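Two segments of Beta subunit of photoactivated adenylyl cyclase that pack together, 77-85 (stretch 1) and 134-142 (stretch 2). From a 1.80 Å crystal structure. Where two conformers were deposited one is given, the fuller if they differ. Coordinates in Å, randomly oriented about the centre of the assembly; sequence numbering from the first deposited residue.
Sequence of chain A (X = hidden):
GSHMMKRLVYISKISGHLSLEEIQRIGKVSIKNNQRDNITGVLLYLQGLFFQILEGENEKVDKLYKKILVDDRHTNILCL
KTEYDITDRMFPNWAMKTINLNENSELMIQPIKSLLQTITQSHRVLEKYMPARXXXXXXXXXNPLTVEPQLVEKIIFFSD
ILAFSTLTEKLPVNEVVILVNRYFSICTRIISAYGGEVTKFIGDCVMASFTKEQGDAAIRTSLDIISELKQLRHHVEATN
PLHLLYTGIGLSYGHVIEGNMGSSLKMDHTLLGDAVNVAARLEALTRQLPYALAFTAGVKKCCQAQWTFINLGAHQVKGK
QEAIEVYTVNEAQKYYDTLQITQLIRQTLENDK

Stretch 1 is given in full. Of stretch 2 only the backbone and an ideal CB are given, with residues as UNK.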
# COMPACT_ATOMS: atom_id res chain seq x y z
N ILE A 77 -5.53 -17.57 6.42
CA ILE A 77 -4.69 -17.78 7.59
C ILE A 77 -3.48 -16.86 7.52
O ILE A 77 -2.76 -16.82 6.50
CB ILE A 77 -4.27 -19.26 7.68
CG1 ILE A 77 -5.51 -20.15 7.75
CG2 ILE A 77 -3.35 -19.46 8.89
CD1 ILE A 77 -5.22 -21.61 7.47
N LEU A 78 -3.23 -16.12 8.59
CA LEU A 78 -2.07 -15.25 8.68
C LEU A 78 -1.38 -15.50 10.02
O LEU A 78 -1.96 -15.24 11.08
CB LEU A 78 -2.45 -13.78 8.54
CG LEU A 78 -1.31 -12.78 8.75
CD1 LEU A 78 -0.20 -13.01 7.74
CD2 LEU A 78 -1.79 -11.34 8.70
N CYS A 79 -0.16 -16.01 9.96
CA CYS A 79 0.66 -16.12 11.16
C CYS A 79 1.21 -14.75 11.50
O CYS A 79 1.85 -14.10 10.67
CB CYS A 79 1.79 -17.12 10.94
SG CYS A 79 2.84 -17.34 12.40
N LEU A 80 0.96 -14.31 12.74
CA LEU A 80 1.28 -12.95 13.17
C LEU A 80 2.61 -12.83 13.89
O LEU A 80 3.23 -11.76 13.86
CB LEU A 80 0.19 -12.41 14.09
CG LEU A 80 -1.19 -12.23 13.49
CD1 LEU A 80 -2.12 -11.74 14.58
CD2 LEU A 80 -1.14 -11.25 12.33
N LYS A 81 3.05 -13.89 14.54
CA LYS A 81 4.23 -13.78 15.38
C LYS A 81 4.81 -15.17 15.57
O LYS A 81 4.07 -16.14 15.74
CB LYS A 81 3.90 -13.14 16.73
CG LYS A 81 5.07 -13.12 17.72
CD LYS A 81 4.61 -12.76 19.12
CE LYS A 81 4.46 -11.26 19.32
NZ LYS A 81 3.95 -10.93 20.68
N THR A 82 6.13 -15.26 15.51
CA THR A 82 6.84 -16.49 15.84
C THR A 82 7.97 -16.12 16.78
O THR A 82 8.81 -15.29 16.45
CB THR A 82 7.38 -17.18 14.58
OG1 THR A 82 6.29 -17.47 13.70
CG2 THR A 82 8.06 -18.47 14.95
N GLU A 83 7.97 -16.73 17.96
CA GLU A 83 9.03 -16.57 18.95
C GLU A 83 9.89 -17.82 18.93
O GLU A 83 9.39 -18.93 19.10
CB GLU A 83 8.46 -16.33 20.34
CG GLU A 83 7.71 -15.03 20.51
CD GLU A 83 6.99 -14.95 21.85
OE1 GLU A 83 5.76 -15.20 21.88
OE2 GLU A 83 7.65 -14.65 22.86
N TYR A 84 11.19 -17.64 18.70
CA TYR A 84 12.12 -18.75 18.63
C TYR A 84 12.91 -18.87 19.93
O TYR A 84 13.12 -17.88 20.64
CB TYR A 84 13.08 -18.59 17.45
CG TYR A 84 12.41 -18.73 16.10
CD1 TYR A 84 12.21 -19.98 15.54
CD2 TYR A 84 11.98 -17.62 15.40
CE1 TYR A 84 11.61 -20.12 14.31
CE2 TYR A 84 11.37 -17.75 14.16
CZ TYR A 84 11.19 -19.00 13.62
OH TYR A 84 10.58 -19.14 12.39
N ASP A 85 13.32 -20.10 20.24
CA ASP A 85 14.16 -20.40 21.40
C ASP A 85 13.53 -19.85 22.68
O ASP A 85 14.19 -19.19 23.50
CB ASP A 85 15.58 -19.85 21.20
CG ASP A 85 16.60 -20.52 22.11
OD1 ASP A 85 16.20 -21.11 23.14
OD2 ASP A 85 17.80 -20.46 21.79
N UNK A 134 5.26 -7.80 2.07
CA UNK A 134 5.11 -7.51 3.49
C UNK A 134 4.33 -8.62 4.19
O UNK A 134 4.67 -9.04 5.30
CB UNK A 134 4.41 -6.16 3.69
N UNK A 135 3.25 -9.09 3.56
CA UNK A 135 2.46 -10.18 4.13
C UNK A 135 3.32 -11.43 4.26
O UNK A 135 3.25 -12.15 5.27
CB UNK A 135 1.23 -10.47 3.27
N UNK A 136 4.15 -11.70 3.25
CA UNK A 136 5.06 -12.84 3.31
C UNK A 136 5.99 -12.74 4.52
O UNK A 136 6.13 -13.70 5.29
CB UNK A 136 5.88 -12.93 2.02
N UNK A 137 6.63 -11.58 4.71
CA UNK A 137 7.56 -11.42 5.82
C UNK A 137 6.86 -11.63 7.16
O UNK A 137 7.41 -12.29 8.05
CB UNK A 137 8.21 -10.03 5.77
N UNK A 138 5.66 -11.08 7.31
CA UNK A 138 4.93 -11.26 8.56
C UNK A 138 4.58 -12.72 8.77
O UNK A 138 4.70 -13.25 9.89
CB UNK A 138 3.66 -10.41 8.57
N UNK A 139 4.14 -13.40 7.71
CA UNK A 139 3.81 -14.82 7.82
C UNK A 139 5.02 -15.65 8.24
O UNK A 139 4.86 -16.68 8.90
CB UNK A 139 3.26 -15.34 6.49
N UNK A 140 6.23 -15.21 7.87
CA UNK A 140 7.45 -15.92 8.22
C UNK A 140 7.99 -15.55 9.59
O UNK A 140 9.07 -16.01 9.97
CB UNK A 140 8.52 -15.65 7.16
N UNK A 141 7.26 -14.72 10.35
CA UNK A 141 7.72 -14.29 11.65
C UNK A 141 8.77 -13.21 11.63
O UNK A 141 9.50 -13.05 12.62
CB UNK A 141 8.27 -15.50 12.41
N UNK A 142 8.86 -12.45 10.54
CA UNK A 142 9.88 -11.42 10.36
C UNK A 142 9.19 -10.06 10.39
O UNK A 142 8.24 -9.83 9.63
CB UNK A 142 10.65 -11.62 9.05

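Position 134 lies in a helix, and its ideal CB has nothing of stretch 1 within 5.5 Å. Stretch 1 sets no demand there beyond a residue tolerable in a helix; the deposited one is Val-134.

At position 135 the CA-to-CB bond points sideways, with CD1 of Leu-78 5.3 Å from the ideal CB. That methyl is too far for a small side chain to touch, so a medium or large apolar residue suits the place: leucine, isoleucine or methionine. It is Ile-135, whose CG2 comes within 4.3 Å of Leu-78 CD1.

Positions 136 and 137 have no atom of stretch 1 within 5.5 Å of their ideal CB atoms, and the neighbouring strand places no restriction on them. They are Tyr-136 and Leu-137.

Position 138 is more confined. Its CA-to-CB bond points sideways, and the ideal CB sits 4.7 Å from Leu-78 CD1 but also 4.6 Å from Cys-79 O, so an apolar side chain that can cover the leucine without crowding the strand backbone is favoured; valine, isoleucine or leucine are all plausible. In Ile-138, CG2 packs 4.2 Å from Leu-78 CD1. Its carbonyl faces another acceptor, Ile-138 O lying 3.1 Å from Cys-79 O, with no hydrogen bond between them. Water 1 lies between the carbonyls of Ile-138 and Leu-80, its oxygen 2.9 Å from Ile-138 O and 2.9 Å from Leu-80 O, placed to donate to either.

At position 139 the CA-to-CB bond also points sideways, and the ideal CB is 4.4 Å from Leu-78 CD1, while the amide of Cys-79 offers a donor nearby. The rest of the side chain has to reach back toward that amide, and a short one ending in an acceptor fits, so asparagine or aspartate would serve. The deposited residue is Asn-139, here in one of two conformers: its OD1 accepts a hydrogen bond from Cys-79 N at 3.1 Å, with an N-H...O angle of 156°. The backbone adds a CA-H...O contact, Asn-139 CA to Cys-79 O at 3.5 Å.

The CB of position 140 points away from the strand, leaving room for many residues, polar ones included. It is Gln-140.

Position 141 points its ideal CB at stretch 1, only 2.9 Å from Thr-82 CB, a clash. Its phi of 78° also favours glycine, as expected in the Schellman motif that ends the helix. Both arguments agree on Gly-141, whose CA can approach Thr-82 OG1 to 4.0 Å. Water 2 links the backbones, accepting from Thr-82 N and placed to donate to Gly-141 O, both at 2.9 Å from its oxygen.

Position 142 points away and is unconstrained by the strand; it is Ile-142.

Stretch 2 134-142: VIYLINQGI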
# COMPACT_ATOMS: atom_id res chain seq x y z
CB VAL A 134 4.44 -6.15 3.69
CG1 VAL A 134 4.11 -6.00 5.14
CG2 VAL A 134 5.36 -5.01 3.23
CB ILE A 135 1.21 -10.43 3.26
CG1 ILE A 135 0.27 -9.23 3.34
CG2 ILE A 135 0.51 -11.73 3.69
CD1 ILE A 135 -0.22 -8.90 4.74
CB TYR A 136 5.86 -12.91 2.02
CG TYR A 136 6.88 -14.02 2.00
CD1 TYR A 136 6.52 -15.31 1.65
CD2 TYR A 136 8.20 -13.77 2.35
CE1 TYR A 136 7.45 -16.33 1.65
CE2 TYR A 136 9.13 -14.78 2.35
CZ TYR A 136 8.75 -16.06 2.00
OH TYR A 136 9.69 -17.07 2.00
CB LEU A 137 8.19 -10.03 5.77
CG LEU A 137 9.20 -9.84 4.64
CD1 LEU A 137 9.59 -8.38 4.53
CD2 LEU A 137 10.43 -10.72 4.85
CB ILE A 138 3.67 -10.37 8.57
CG1 ILE A 138 4.07 -8.90 8.62
CG2 ILE A 138 2.76 -10.72 9.75
CD1 ILE A 138 2.94 -7.98 8.39
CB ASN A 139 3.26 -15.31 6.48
CG ASN A 139 2.42 -16.56 6.62
OD1 ASN A 139 1.71 -16.75 7.61
ND2 ASN A 139 2.48 -17.42 5.61
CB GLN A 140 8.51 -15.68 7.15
CG GLN A 140 8.16 -16.26 5.79
CD GLN A 140 7.92 -17.76 5.84
OE1 GLN A 140 8.62 -18.49 6.55
NE2 GLN A 140 6.92 -18.22 5.10
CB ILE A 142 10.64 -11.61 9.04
CG1 ILE A 142 11.25 -13.01 8.98
CG2 ILE A 142 11.70 -10.54 8.88
CD1 ILE A 142 11.93 -13.30 7.66
O HOH W 1 5.62 -11.74 12.16
O HOH W 2 7.54 -12.85 14.73
O HOH W 3 4.71 -15.55 12.10
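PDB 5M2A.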